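Side-chain contacts in extracellular solute-binding protein family 1 (Arthrobacter chlorophenolicus, PDB 4R2F), which probably captures sugars outside the cell for an ABC-type transporter, and is seen here with the beta-glucan disaccharide laminaribiose bound: residues A[276-281]-A[364-369]; A[193-198]-A[263-268]; A[50-55]-A[337-342]; A[210-215]-A[239-244]. All coordinates share one frame; numbering follows the deposited sequence.

Contact 1: A[276-281]-A[364-369]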
loop_
_atom_site.group_PDB
_atom_site.type_symbol
_atom_site.label_atom_id
_atom_site.label_comp_id
_atom_site.label_asym_id
_atom_site.label_seq_id
_atom_site.Cartn_x
_atom_site.Cartn_y
_atom_site.Cartn_z
ATOM N N LEU A 276 9.500 2.030 2.162
ATOM C CA LEU A 276 8.980 0.708 1.875
ATOM C C LEU A 276 7.716 0.374 2.675
ATOM O O LEU A 276 6.717 1.064 2.583
ATOM C CB LEU A 276 10.071 -0.356 2.010
ATOM C CG LEU A 276 9.877 -1.647 1.213
ATOM C CD1 LEU A 276 9.183 -1.380 -0.105
ATOM C CD2 LEU A 276 11.181 -2.386 0.991
ATOM N N THR A 277 7.785 -0.688 3.461
ATOM C CA THR A 277 6.637 -1.223 4.165
ATOM C C THR A 277 6.993 -1.563 5.589
ATOM O O THR A 277 8.143 -1.546 5.968
ATOM C CB THR A 277 6.124 -2.519 3.520
ATOM O OG1 THR A 277 7.058 -3.572 3.758
ATOM C CG2 THR A 277 5.922 -2.343 2.038
ATOM N N LEU A 278 5.983 -1.863 6.383
ATOM C CA LEU A 278 6.216 -2.454 7.680
ATOM C C LEU A 278 6.878 -3.818 7.483
ATOM O O LEU A 278 6.575 -4.521 6.535
ATOM C CB LEU A 278 4.900 -2.617 8.422
ATOM C CG LEU A 278 4.980 -3.231 9.811
ATOM C CD1 LEU A 278 3.841 -2.753 10.680
ATOM C CD2 LEU A 278 5.003 -4.744 9.735
ATOM N N GLY A 279 7.800 -4.166 8.373
ATOM C CA GLY A 279 8.441 -5.496 8.390
ATOM C C GLY A 279 9.504 -5.730 7.347
ATOM O O GLY A 279 9.722 -6.853 6.938
ATOM N N VAL A 280 10.207 -4.683 6.942
ATOM C CA VAL A 280 11.217 -4.840 5.911
ATOM C C VAL A 280 12.292 -5.909 6.213
ATOM O O VAL A 280 12.604 -6.691 5.333
ATOM C CB VAL A 280 11.902 -3.490 5.588
ATOM C CG1 VAL A 280 13.183 -3.679 4.778
ATOM C CG2 VAL A 280 10.949 -2.555 4.849
ATOM N N PRO A 281 12.873 -5.948 7.436
ATOM C CA PRO A 281 13.913 -6.977 7.670
ATOM C C PRO A 281 13.435 -8.406 7.377
ATOM O O PRO A 281 14.133 -9.186 6.718
ATOM C CB PRO A 281 14.244 -6.806 9.159
ATOM C CG PRO A 281 13.979 -5.378 9.434
ATOM C CD PRO A 281 12.778 -5.016 8.572
ATOM N N PRO A 364 10.506 -3.052 18.028
ATOM C CA PRO A 364 10.490 -1.604 18.130
ATOM C C PRO A 364 10.218 -0.892 16.802
ATOM O O PRO A 364 9.743 0.237 16.812
ATOM C CB PRO A 364 11.893 -1.273 18.634
ATOM C CG PRO A 364 12.746 -2.412 18.198
ATOM C CD PRO A 364 11.853 -3.606 18.269
ATOM N N ASN A 365 10.541 -1.526 15.680
ATOM C CA ASN A 365 10.168 -0.958 14.390
ATOM C C ASN A 365 8.672 -0.787 14.260
ATOM O O ASN A 365 8.224 0.223 13.750
ATOM C CB ASN A 365 10.688 -1.807 13.249
ATOM C CG ASN A 365 12.184 -1.731 13.128
ATOM O OD1 ASN A 365 12.781 -0.656 13.301
ATOM N ND2 ASN A 365 12.804 -2.852 12.804
ATOM N N ASN A 366 7.905 -1.773 14.715
ATOM C CA ASN A 366 6.460 -1.697 14.643
ATOM C C ASN A 366 5.962 -0.566 15.518
ATOM O O ASN A 366 5.067 0.186 15.124
ATOM C CB ASN A 366 5.786 -2.989 15.105
ATOM C CG ASN A 366 6.007 -4.171 14.165
ATOM O OD1 ASN A 366 6.328 -4.048 12.976
ATOM N ND2 ASN A 366 5.762 -5.336 14.701
ATOM N N VAL A 367 6.511 -0.462 16.723
ATOM C CA VAL A 367 6.106 0.613 17.631
ATOM C C VAL A 367 6.414 1.992 17.062
ATOM O O VAL A 367 5.595 2.920 17.168
ATOM C CB VAL A 367 6.733 0.452 19.029
ATOM C CG1 VAL A 367 6.530 1.703 19.874
ATOM C CG2 VAL A 367 6.109 -0.758 19.718
ATOM N N LYS A 368 7.577 2.137 16.437
ATOM C CA LYS A 368 7.926 3.433 15.857
ATOM C C LYS A 368 6.953 3.839 14.725
ATOM O O LYS A 368 6.582 5.012 14.577
ATOM C CB LYS A 368 9.348 3.389 15.362
ATOM C CG LYS A 368 9.862 4.720 14.843
ATOM C CD LYS A 368 11.364 4.648 14.672
ATOM C CE LYS A 368 11.927 5.964 14.223
ATOM N NZ LYS A 368 13.408 5.974 14.242
ATOM N N ILE A 369 6.514 2.861 13.938
ATOM C CA ILE A 369 5.544 3.101 12.855
ATOM C C ILE A 369 4.204 3.567 13.405
ATOM O O ILE A 369 3.623 4.550 12.923
ATOM C CB ILE A 369 5.375 1.825 11.989
ATOM C CG1 ILE A 369 6.661 1.552 11.213
ATOM C CG2 ILE A 369 4.201 1.940 11.035
ATOM C CD1 ILE A 369 6.768 0.119 10.750
HETATM O O HOH W 1 8.413 -3.360 11.188
#
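Leu278 sets its branched end against Asn366 and Ile369 on helix 364-373. With CG anti to the backbone N (chi1 180°), the leucine reaches across to the helix, and its CG lies 3.5 Å from Asn366 OD1. Both leucine methyls are almost as close to that same oxygen. The two side chains cross at about a right angle. From the next turn comes the tip of Ile369, whose CD1 packs on Leu278 CG at 3.9 Å. Pro281 makes a looser contact with Asn365, its CG 4.4 Å from Asn365 ND2.

A water links the Gly279 backbone N-H to the side-chain oxygen of Asn366, beside the leucine. It accepts from Gly279 N, 3.0 Å from the water O, and donates to Asn366 OD1, 2.8 Å from that O. An alanine in place of Leu278 would probably open a gap beside Asn366 OD1 and leave Ile369 CD1 with much less apolar cover on this side, though Ile369 would keep Val293 and Ile155.

One shell out, Asn366 ND2 gives its hydrogen bond to Phe360 O, which fixes the turn of the amide and directs OD1 at the water. Asn365 OD1 takes the N-H of Val293, tying the helix to strand 291-294, where Ile369 also rests. On the other segment, Thr277 OG1 bonds to Leu278 O from 50° above the carbonyl plane, and Gly279, at positive phi, occupies the N-cap position of helix 280-284. The contact is thus mixed in character: a small hydrocarbon touch, with one water as the polar link between the segments.

Contact 2: A[193-198]-A[263-268]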
loop_
_atom_site.group_PDB
_atom_site.type_symbol
_atom_site.label_atom_id
_atom_site.label_comp_id
_atom_site.label_asym_id
_atom_site.label_seq_id
_atom_site.Cartn_x
_atom_site.Cartn_y
_atom_site.Cartn_z
ATOM N N GLY A 193 21.038 6.134 -2.031
ATOM C CA GLY A 193 20.515 7.061 -1.032
ATOM C C GLY A 193 19.008 7.136 -0.926
ATOM O O GLY A 193 18.498 7.651 0.052
ATOM N N PHE A 194 18.288 6.649 -1.938
ATOM C CA PHE A 194 16.841 6.611 -1.875
ATOM C C PHE A 194 16.346 5.493 -2.784
ATOM O O PHE A 194 16.085 5.692 -3.993
ATOM C CB PHE A 194 16.252 7.974 -2.250
ATOM C CG PHE A 194 14.884 8.231 -1.691
ATOM C CD1 PHE A 194 14.698 8.418 -0.334
ATOM C CD2 PHE A 194 13.798 8.345 -2.522
ATOM C CE1 PHE A 194 13.447 8.670 0.185
ATOM C CE2 PHE A 194 12.549 8.610 -2.013
ATOM C CZ PHE A 194 12.369 8.761 -0.655
ATOM N N ALA A 195 16.203 4.317 -2.184
ATOM C CA ALA A 195 15.902 3.111 -2.910
ATOM C C ALA A 195 14.426 3.082 -3.198
ATOM O O ALA A 195 13.597 3.322 -2.307
ATOM C CB ALA A 195 16.304 1.887 -2.105
ATOM N N THR A 196 14.115 2.788 -4.448
ATOM C CA THR A 196 12.742 2.627 -4.900
ATOM C C THR A 196 12.749 1.725 -6.145
ATOM O O THR A 196 13.788 1.208 -6.524
ATOM C CB THR A 196 12.064 3.986 -5.144
ATOM O OG1 THR A 196 10.651 3.795 -5.223
ATOM C CG2 THR A 196 12.557 4.631 -6.420
ATOM N N GLY A 197 11.591 1.528 -6.759
ATOM C CA GLY A 197 11.504 0.728 -7.942
ATOM C C GLY A 197 10.155 0.847 -8.592
ATOM O O GLY A 197 9.148 0.935 -7.898
ATOM N N SER A 198 10.144 0.798 -9.921
ATOM C CA SER A 198 8.904 0.845 -10.708
ATOM C C SER A 198 8.839 -0.195 -11.801
ATOM O O SER A 198 8.067 -0.055 -12.762
ATOM C CB SER A 198 8.686 2.244 -11.296
ATOM O OG SER A 198 9.686 2.573 -12.240
ATOM N N ASN A 263 13.960 -5.571 -3.009
ATOM C CA ASN A 263 14.249 -6.336 -1.804
ATOM C C ASN A 263 15.734 -6.751 -1.733
ATOM O O ASN A 263 16.370 -6.593 -0.702
ATOM C CB ASN A 263 13.355 -7.563 -1.719
ATOM C CG ASN A 263 11.915 -7.226 -1.386
ATOM O OD1 ASN A 263 11.588 -6.120 -0.976
ATOM N ND2 ASN A 263 11.051 -8.191 -1.549
ATOM N N ALA A 264 16.287 -7.242 -2.840
ATOM C CA ALA A 264 17.695 -7.603 -2.885
ATOM C C ALA A 264 18.613 -6.433 -2.569
ATOM O O ALA A 264 19.632 -6.629 -1.909
ATOM C CB ALA A 264 18.066 -8.229 -4.232
ATOM N N GLN A 265 18.276 -5.218 -3.015
ATOM C CA GLN A 265 19.110 -4.055 -2.676
ATOM C C GLN A 265 19.154 -3.821 -1.153
ATOM O O GLN A 265 20.179 -3.450 -0.610
ATOM C CB GLN A 265 18.629 -2.771 -3.351
ATOM C CG GLN A 265 18.908 -2.667 -4.839
ATOM C CD GLN A 265 18.837 -1.231 -5.336
ATOM O OE1 GLN A 265 17.969 -0.435 -4.934
ATOM N NE2 GLN A 265 19.776 -0.880 -6.193
ATOM N N TRP A 266 18.016 -4.000 -0.498
ATOM C CA TRP A 266 17.941 -3.914 0.938
ATOM C C TRP A 266 18.705 -5.052 1.621
ATOM O O TRP A 266 19.508 -4.807 2.499
ATOM C CB TRP A 266 16.479 -3.892 1.379
ATOM C CG TRP A 266 15.888 -2.516 1.264
ATOM C CD1 TRP A 266 14.969 -2.078 0.345
ATOM C CD2 TRP A 266 16.206 -1.377 2.088
ATOM N NE1 TRP A 266 14.693 -0.749 0.558
ATOM C CE2 TRP A 266 15.441 -0.296 1.621
ATOM C CE3 TRP A 266 17.060 -1.174 3.178
ATOM C CZ2 TRP A 266 15.513 0.983 2.203
ATOM C CZ3 TRP A 266 17.118 0.095 3.761
ATOM C CH2 TRP A 266 16.329 1.144 3.287
ATOM N N LYS A 267 18.485 -6.286 1.186
ATOM C CA LYS A 267 19.139 -7.436 1.796
ATOM C C LYS A 267 20.663 -7.373 1.670
ATOM O O LYS A 267 21.370 -7.649 2.614
ATOM C CB LYS A 267 18.636 -8.735 1.170
ATOM C CG LYS A 267 19.100 -9.981 1.919
ATOM C CD LYS A 267 18.853 -11.249 1.128
ATOM C CE LYS A 267 19.500 -12.419 1.843
ATOM N NZ LYS A 267 19.293 -13.666 1.075
ATOM N N ASP A 268 21.157 -6.959 0.511
ATOM C CA ASP A 268 22.587 -7.000 0.203
ATOM C C ASP A 268 23.353 -5.698 0.458
ATOM O O ASP A 268 24.435 -5.511 -0.075
ATOM C CB ASP A 268 22.760 -7.473 -1.252
ATOM C CG ASP A 268 22.082 -8.827 -1.506
ATOM O OD1 ASP A 268 21.983 -9.645 -0.574
ATOM O OD2 ASP A 268 21.611 -9.080 -2.624
HETATM O O HOH W 2 12.753 1.333 -0.578
HETATM O O HOH W 3 16.462 1.570 -6.035
#
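The backbones draw nearest at Ala195 and Gln265, CA to CA 7.9 Å, where an irregular but extended piece of chain passes the last turns of helix 259-267. Ala195 points its methyl at the helix, where it meets two side chains: CB is 4.0 Å from Gln265 OE1 and 4.1 Å from Trp266 NE1. Its approach to the indole is oblique.

The polar atoms around this methyl meet through water. Trp266 CG lies beside the backbone N (chi1 -82°), which brings the pyrrole N-H round to the extended chain; a water in the plane of the ring accepts it, with NE1 3.1 Å from the water O. The same water donates to Ala195 O, 2.8 Å from its oxygen. A second water accepts from Thr196 N at 3.1 Å and donates to Gln265 OE1, 2.7 Å from that atom. The C=O and N-H of one peptide group, between Ala195 and Thr196, are therefore both linked to the helix by single waters. Gln265 keeps its chain extended beyond CG, and Asp251 accepts from NE2, which settles the orientation of the amide and directs OE1 at its water.

Around this, Trp266 also leans on Ala271 and on Val284 of helix 280-284, and its side chain stands about 11 Å from a bound glucose unit. Ala195 pairs by backbone hydrogen bonding with Tyr273. The arrangement is water-mediated packing within the solute-binding protein fold: the loop between helices 176-188 and 204-215 is held beside helix 259-267 and strand 273-275, two waters bridging its backbone to the helix side chains.

Contact 3: A[50-55]-A[337-342]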
loop_
_atom_site.group_PDB
_atom_site.type_symbol
_atom_site.label_atom_id
_atom_site.label_comp_id
_atom_site.label_asym_id
_atom_site.label_seq_id
_atom_site.Cartn_x
_atom_site.Cartn_y
_atom_site.Cartn_z
ATOM N N PRO A 50 6.736 -15.313 0.047
ATOM C CA PRO A 50 5.918 -16.457 -0.375
ATOM C C PRO A 50 5.338 -17.199 0.823
ATOM O O PRO A 50 4.267 -17.768 0.704
ATOM C CB PRO A 50 6.907 -17.347 -1.115
ATOM C CG PRO A 50 7.809 -16.396 -1.770
ATOM C CD PRO A 50 8.111 -15.479 -0.639
ATOM N N ALA A 51 6.040 -17.229 1.944
ATOM C CA ALA A 51 5.488 -17.885 3.130
ATOM C C ALA A 51 4.145 -17.263 3.589
ATOM O O ALA A 51 3.330 -17.949 4.182
ATOM C CB ALA A 51 6.504 -17.866 4.258
ATOM N N TYR A 52 3.910 -15.976 3.322
ATOM C CA TYR A 52 2.576 -15.387 3.588
ATOM C C TYR A 52 1.498 -16.166 2.815
ATOM O O TYR A 52 0.477 -16.527 3.365
ATOM C CB TYR A 52 2.496 -13.872 3.229
ATOM C CG TYR A 52 1.056 -13.483 3.032
ATOM C CD1 TYR A 52 0.444 -13.613 1.782
ATOM C CD2 TYR A 52 0.266 -13.146 4.108
ATOM C CE1 TYR A 52 -0.901 -13.359 1.609
ATOM C CE2 TYR A 52 -1.067 -12.869 3.944
ATOM C CZ TYR A 52 -1.653 -13.001 2.704
ATOM O OH TYR A 52 -2.982 -12.767 2.563
ATOM N N ASN A 53 1.717 -16.419 1.527
ATOM C CA ASN A 53 0.679 -17.072 0.730
ATOM C C ASN A 53 0.451 -18.527 1.100
ATOM O O ASN A 53 -0.666 -18.971 1.048
ATOM C CB ASN A 53 0.968 -16.941 -0.747
ATOM C CG ASN A 53 0.770 -15.525 -1.233
ATOM O OD1 ASN A 53 -0.376 -15.021 -1.339
ATOM N ND2 ASN A 53 1.880 -14.861 -1.524
ATOM N N ASP A 54 1.506 -19.247 1.476
ATOM C CA ASP A 54 1.372 -20.600 2.048
ATOM C C ASP A 54 0.447 -20.628 3.266
ATOM O O ASP A 54 -0.452 -21.462 3.357
ATOM C CB ASP A 54 2.732 -21.167 2.484
ATOM C CG ASP A 54 3.683 -21.418 1.324
ATOM O OD1 ASP A 54 3.222 -21.621 0.190
ATOM O OD2 ASP A 54 4.907 -21.428 1.556
ATOM N N ALA A 55 0.671 -19.705 4.192
ATOM C CA ALA A 55 -0.137 -19.632 5.394
ATOM C C ALA A 55 -1.570 -19.226 5.109
ATOM O O ALA A 55 -2.490 -19.746 5.719
ATOM C CB ALA A 55 0.487 -18.668 6.391
ATOM N N LYS A 337 -5.305 -13.028 13.059
ATOM C CA LYS A 337 -4.273 -12.909 14.096
ATOM C C LYS A 337 -3.090 -13.866 13.891
ATOM O O LYS A 337 -1.954 -13.519 14.200
ATOM C CB LYS A 337 -4.879 -13.111 15.489
ATOM C CG LYS A 337 -5.548 -14.458 15.705
ATOM C CD LYS A 337 -6.217 -14.547 17.069
ATOM C CE LYS A 337 -6.773 -15.944 17.272
ATOM N NZ LYS A 337 -7.863 -15.943 18.277
ATOM N N GLU A 338 -3.336 -15.053 13.346
ATOM C CA GLU A 338 -2.241 -16.020 13.154
ATOM C C GLU A 338 -1.157 -15.492 12.236
ATOM O O GLU A 338 0.006 -15.859 12.384
ATOM C CB GLU A 338 -2.766 -17.342 12.576
ATOM C CG GLU A 338 -3.654 -18.116 13.548
ATOM C CD GLU A 338 -4.500 -19.192 12.884
ATOM O OE1 GLU A 338 -4.205 -19.598 11.730
ATOM O OE2 GLU A 338 -5.469 -19.635 13.538
ATOM N N LEU A 339 -1.531 -14.639 11.277
ATOM C CA LEU A 339 -0.570 -14.129 10.310
ATOM C C LEU A 339 0.399 -13.149 10.955
ATOM O O LEU A 339 1.588 -13.133 10.623
ATOM C CB LEU A 339 -1.289 -13.481 9.125
ATOM C CG LEU A 339 -2.183 -14.424 8.313
ATOM C CD1 LEU A 339 -3.089 -13.632 7.373
ATOM C CD2 LEU A 339 -1.370 -15.460 7.539
ATOM N N TRP A 340 -0.116 -12.330 11.871
ATOM C CA TRP A 340 0.742 -11.436 12.645
ATOM C C TRP A 340 1.489 -12.191 13.735
ATOM O O TRP A 340 2.603 -11.806 14.079
ATOM C CB TRP A 340 -0.055 -10.288 13.262
ATOM C CG TRP A 340 -0.262 -9.171 12.304
ATOM C CD1 TRP A 340 0.559 -8.090 12.111
ATOM C CD2 TRP A 340 -1.339 -9.032 11.372
ATOM N NE1 TRP A 340 0.047 -7.278 11.129
ATOM C CE2 TRP A 340 -1.122 -7.817 10.663
ATOM C CE3 TRP A 340 -2.469 -9.800 11.070
ATOM C CZ2 TRP A 340 -1.988 -7.371 9.662
ATOM C CZ3 TRP A 340 -3.344 -9.348 10.083
ATOM C CH2 TRP A 340 -3.086 -8.154 9.376
ATOM N N GLN A 341 0.876 -13.244 14.277
ATOM C CA GLN A 341 1.547 -14.097 15.280
ATOM C C GLN A 341 2.794 -14.740 14.694
ATOM O O GLN A 341 3.836 -14.743 15.329
ATOM C CB GLN A 341 0.573 -15.141 15.853
ATOM C CG GLN A 341 1.007 -15.802 17.171
ATOM C CD GLN A 341 2.064 -16.870 16.952
ATOM O OE1 GLN A 341 2.009 -17.651 15.995
ATOM N NE2 GLN A 341 3.051 -16.889 17.824
ATOM N N GLN A 342 2.697 -15.223 13.458
ATOM C CA GLN A 342 3.844 -15.796 12.741
ATOM C C GLN A 342 4.717 -14.751 12.054
ATOM O O GLN A 342 5.706 -15.094 11.427
ATOM C CB GLN A 342 3.353 -16.827 11.706
ATOM C CG GLN A 342 2.697 -18.062 12.334
ATOM C CD GLN A 342 1.789 -18.798 11.344
ATOM O OE1 GLN A 342 2.243 -19.310 10.324
ATOM N NE2 GLN A 342 0.505 -18.831 11.637
#
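Leu339 divides its two methyls between Tyr52 and Ala55, neighbours one turn apart on helix 50-61. CD1 meets the tyrosine ring at CE2, 4.1 Å away, and CD2 sits 3.9 Å from Ala55 CB. What spreads the fork this way is the leucine's common rotamer: CG beside the backbone N with chi1 -62°, and chi2 near 167°, so that both methyls face the other helix. Ala55, directed toward helix 337-341 and ending at CB, lets the backbones come within 7.4 Å, measured between the CA atoms of Ala55 and Leu339.

Tyr52 leaves its helix at a slant. Its CG lies anti to the backbone N (chi1 159°), and the ring swings past Leu339 obliquely, offering the methyl neither a clean face nor a clean edge. The phenol end is tied down by Asp44, whose OD2 is hydrogen-bonded to OH, while the rest of the ring packs against Trp151, Tyr72 and Met345.

Helix 50-61 is the crossover of a beta-alpha-beta unit: it joins strand 40-44 to strand 70-74, which lie parallel and paired in the sheet. Helix 337-341, from far along the sequence, is laid against the side of this crossover helix. Asp44 belongs to the first strand of the unit, so the tyrosine links its helix to the sheet as well as to helix 337-341. The side chain of Tyr52 is about 9 Å from a bound glucose unit.

At the more open border Gln342 brings OE1 to 4.4 Å from Ala55 CB, a loose contact. Ala55 also touches Leu344 in the loop that follows helix 337-341.

Contact 4: A[210-215]-A[239-244]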
loop_
_atom_site.group_PDB
_atom_site.type_symbol
_atom_site.label_atom_id
_atom_site.label_comp_id
_atom_site.label_asym_id
_atom_site.label_seq_id
_atom_site.Cartn_x
_atom_site.Cartn_y
_atom_site.Cartn_z
ATOM N N ILE A 210 3.207 9.843 -4.909
ATOM C CA ILE A 210 2.116 10.401 -4.131
ATOM C C ILE A 210 2.554 10.706 -2.712
ATOM O O ILE A 210 2.197 11.758 -2.189
ATOM C CB ILE A 210 0.869 9.490 -4.090
ATOM C CG1 ILE A 210 0.450 9.053 -5.491
ATOM C CG2 ILE A 210 -0.293 10.211 -3.389
ATOM C CD1 ILE A 210 0.050 10.181 -6.403
ATOM N N MET A 211 3.339 9.828 -2.084
ATOM C CA MET A 211 3.863 10.149 -0.734
ATOM C C MET A 211 4.599 11.473 -0.702
ATOM O O MET A 211 4.424 12.249 0.263
ATOM C CB MET A 211 4.770 9.070 -0.119
ATOM C CG MET A 211 5.194 9.422 1.328
ATOM S SD MET A 211 6.697 10.436 1.380
ATOM C CE MET A 211 7.921 9.122 1.469
ATOM N N MET A 212 5.413 11.756 -1.727
ATOM C CA MET A 212 6.193 12.998 -1.663
ATOM C C MET A 212 5.321 14.231 -1.872
ATOM O O MET A 212 5.574 15.277 -1.248
ATOM C CB MET A 212 7.393 12.998 -2.612
ATOM C CG MET A 212 8.439 11.936 -2.257
ATOM S SD MET A 212 9.315 12.189 -0.699
ATOM C CE MET A 212 10.435 13.413 -1.295
ATOM N N MET A 213 4.297 14.108 -2.700
ATOM C CA MET A 213 3.297 15.192 -2.844
ATOM C C MET A 213 2.641 15.429 -1.476
ATOM O O MET A 213 2.570 16.559 -1.001
ATOM C CB MET A 213 2.229 14.848 -3.908
ATOM C CG MET A 213 2.705 14.796 -5.370
ATOM S SD MET A 213 1.413 14.240 -6.504
ATOM C CE MET A 213 2.350 13.366 -7.700
ATOM N N LEU A 214 2.189 14.360 -0.821
ATOM C CA LEU A 214 1.537 14.506 0.497
ATOM C C LEU A 214 2.464 15.116 1.530
ATOM O O LEU A 214 2.070 15.982 2.297
ATOM C CB LEU A 214 1.030 13.153 0.988
ATOM C CG LEU A 214 -0.032 12.493 0.115
ATOM C CD1 LEU A 214 -0.478 11.212 0.792
ATOM C CD2 LEU A 214 -1.219 13.387 -0.145
ATOM N N ASN A 215 3.722 14.689 1.498
ATOM C CA ASN A 215 4.738 15.200 2.396
ATOM C C ASN A 215 4.978 16.701 2.216
ATOM O O ASN A 215 5.413 17.363 3.139
ATOM C CB ASN A 215 6.016 14.400 2.181
ATOM C CG ASN A 215 7.011 14.511 3.315
ATOM O OD1 ASN A 215 6.921 15.364 4.198
ATOM N ND2 ASN A 215 7.995 13.632 3.280
ATOM N N GLU A 239 9.803 18.239 -8.638
ATOM C CA GLU A 239 11.126 18.835 -8.841
ATOM C C GLU A 239 12.169 18.230 -7.899
ATOM O O GLU A 239 13.315 18.053 -8.271
ATOM C CB GLU A 239 11.095 20.365 -8.653
ATOM C CG GLU A 239 10.431 21.114 -9.804
ATOM C CD GLU A 239 10.316 22.625 -9.586
ATOM O OE1 GLU A 239 10.415 23.113 -8.434
ATOM O OE2 GLU A 239 10.112 23.343 -10.587
ATOM N N PHE A 240 11.773 17.916 -6.674
ATOM C CA PHE A 240 12.713 17.350 -5.734
ATOM C C PHE A 240 13.107 15.920 -6.137
ATOM O O PHE A 240 14.282 15.565 -6.106
ATOM C CB PHE A 240 12.158 17.403 -4.326
ATOM C CG PHE A 240 13.080 16.832 -3.314
ATOM C CD1 PHE A 240 14.283 17.471 -3.009
ATOM C CD2 PHE A 240 12.768 15.644 -2.669
ATOM C CE1 PHE A 240 15.155 16.937 -2.081
ATOM C CE2 PHE A 240 13.637 15.116 -1.721
ATOM C CZ PHE A 240 14.832 15.753 -1.438
ATOM N N LEU A 241 12.122 15.131 -6.532
ATOM C CA LEU A 241 12.378 13.789 -7.031
ATOM C C LEU A 241 13.299 13.818 -8.253
ATOM O O LEU A 241 14.263 13.065 -8.327
ATOM C CB LEU A 241 11.065 13.090 -7.349
ATOM C CG LEU A 241 10.297 12.696 -6.074
ATOM C CD1 LEU A 241 8.821 12.452 -6.321
ATOM C CD2 LEU A 241 10.940 11.489 -5.417
ATOM N N LEU A 242 13.021 14.704 -9.196
ATOM C CA LEU A 242 13.911 14.878 -10.356
ATOM C C LEU A 242 15.338 15.240 -9.970
ATOM O O LEU A 242 16.285 14.776 -10.603
ATOM C CB LEU A 242 13.359 15.933 -11.292
ATOM C CG LEU A 242 12.084 15.534 -12.015
ATOM C CD1 LEU A 242 11.455 16.767 -12.684
ATOM C CD2 LEU A 242 12.378 14.444 -13.034
ATOM N N GLU A 243 15.493 16.026 -8.908
ATOM C CA GLU A 243 16.792 16.360 -8.403
ATOM C C GLU A 243 17.459 15.139 -7.764
ATOM O O GLU A 243 18.652 14.954 -7.903
ATOM C CB GLU A 243 16.670 17.479 -7.383
ATOM C CG GLU A 243 17.938 18.273 -7.178
ATOM C CD GLU A 243 17.752 19.373 -6.149
ATOM O OE1 GLU A 243 18.746 20.043 -5.808
ATOM O OE2 GLU A 243 16.614 19.565 -5.664
ATOM N N LEU A 244 16.710 14.329 -7.024
ATOM C CA LEU A 244 17.270 13.073 -6.527
ATOM C C LEU A 244 17.733 12.160 -7.684
ATOM O O LEU A 244 18.806 11.535 -7.598
ATOM C CB LEU A 244 16.279 12.333 -5.658
ATOM C CG LEU A 244 15.869 12.984 -4.350
ATOM C CD1 LEU A 244 14.953 12.028 -3.619
ATOM C CD2 LEU A 244 17.073 13.338 -3.503
#
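Met212 reaches from helix 204-215 to Leu241 and Phe240 on helix 232-246, and each end of its side chain has a different partner. CB, pointing at the second helix, begins on Leu241, 4.0 Å from CD1. CG continues along the same leucine and lies against both branches, at 4.1 Å from CD1 and 4.1 Å from CD2, so the fork of Leu241 holds the base of the methionine. Bends about CB-CG (chi2 -67°) and CG-SD (chi3 -79°) then turn the chain off the leucine and carry the terminal methyl to the aromatic ring. There CE arrives at the edge of Phe240, near the ring plane, 3.5 Å from CD2 and 3.7 Å from CE2. The methyl carbon, rather than the sulfur, makes this aromatic contact.

Helices 204-215 and 232-246 pack with helices 176-188 and 398-408 in this solute-binding protein, and no strand intervenes in the 23 residues between the segments. Helix 176-188 joins the pair through Trp176, which touches Met212 and stacks on the ring of Phe240. On the other partner, Leu241 is backed by Val407 of helix 398-408.

With an alanine at Met212, the edge of Phe240 would probably lose its methyl neighbour and a gap would open between the two helices beside Leu241. One face of the Phe240 ring is covered by Leu244 from the next turn of the same helix, its CG standing 4.0 Å above the ring plane of Phe240 and offset toward the rim.

How the contacts relate
Contacts 1, 2 and 4 form a connected row. Contacts 1 and 2, centres 16 Å apart, touch where Leu276 CD2 meets Trp266 CD1 at 3.9 Å; Trp266 also touches helix 280-284, which begins within contact 1. Contacts 2 and 4, 17 Å apart, meet through Phe194 and Leu244, and their helices 232-246 and 259-267 follow each other in the chain. Contact 3 touches none of the others; its nearest is contact 1 (centres 17 Å, nearest atoms about 6 Å). In sequence, contact 4 falls within the span of contact 2, and contact 3 spans both, bringing the early helix 50-61 to helix 337-341, while its segments alternate with those of contact 1.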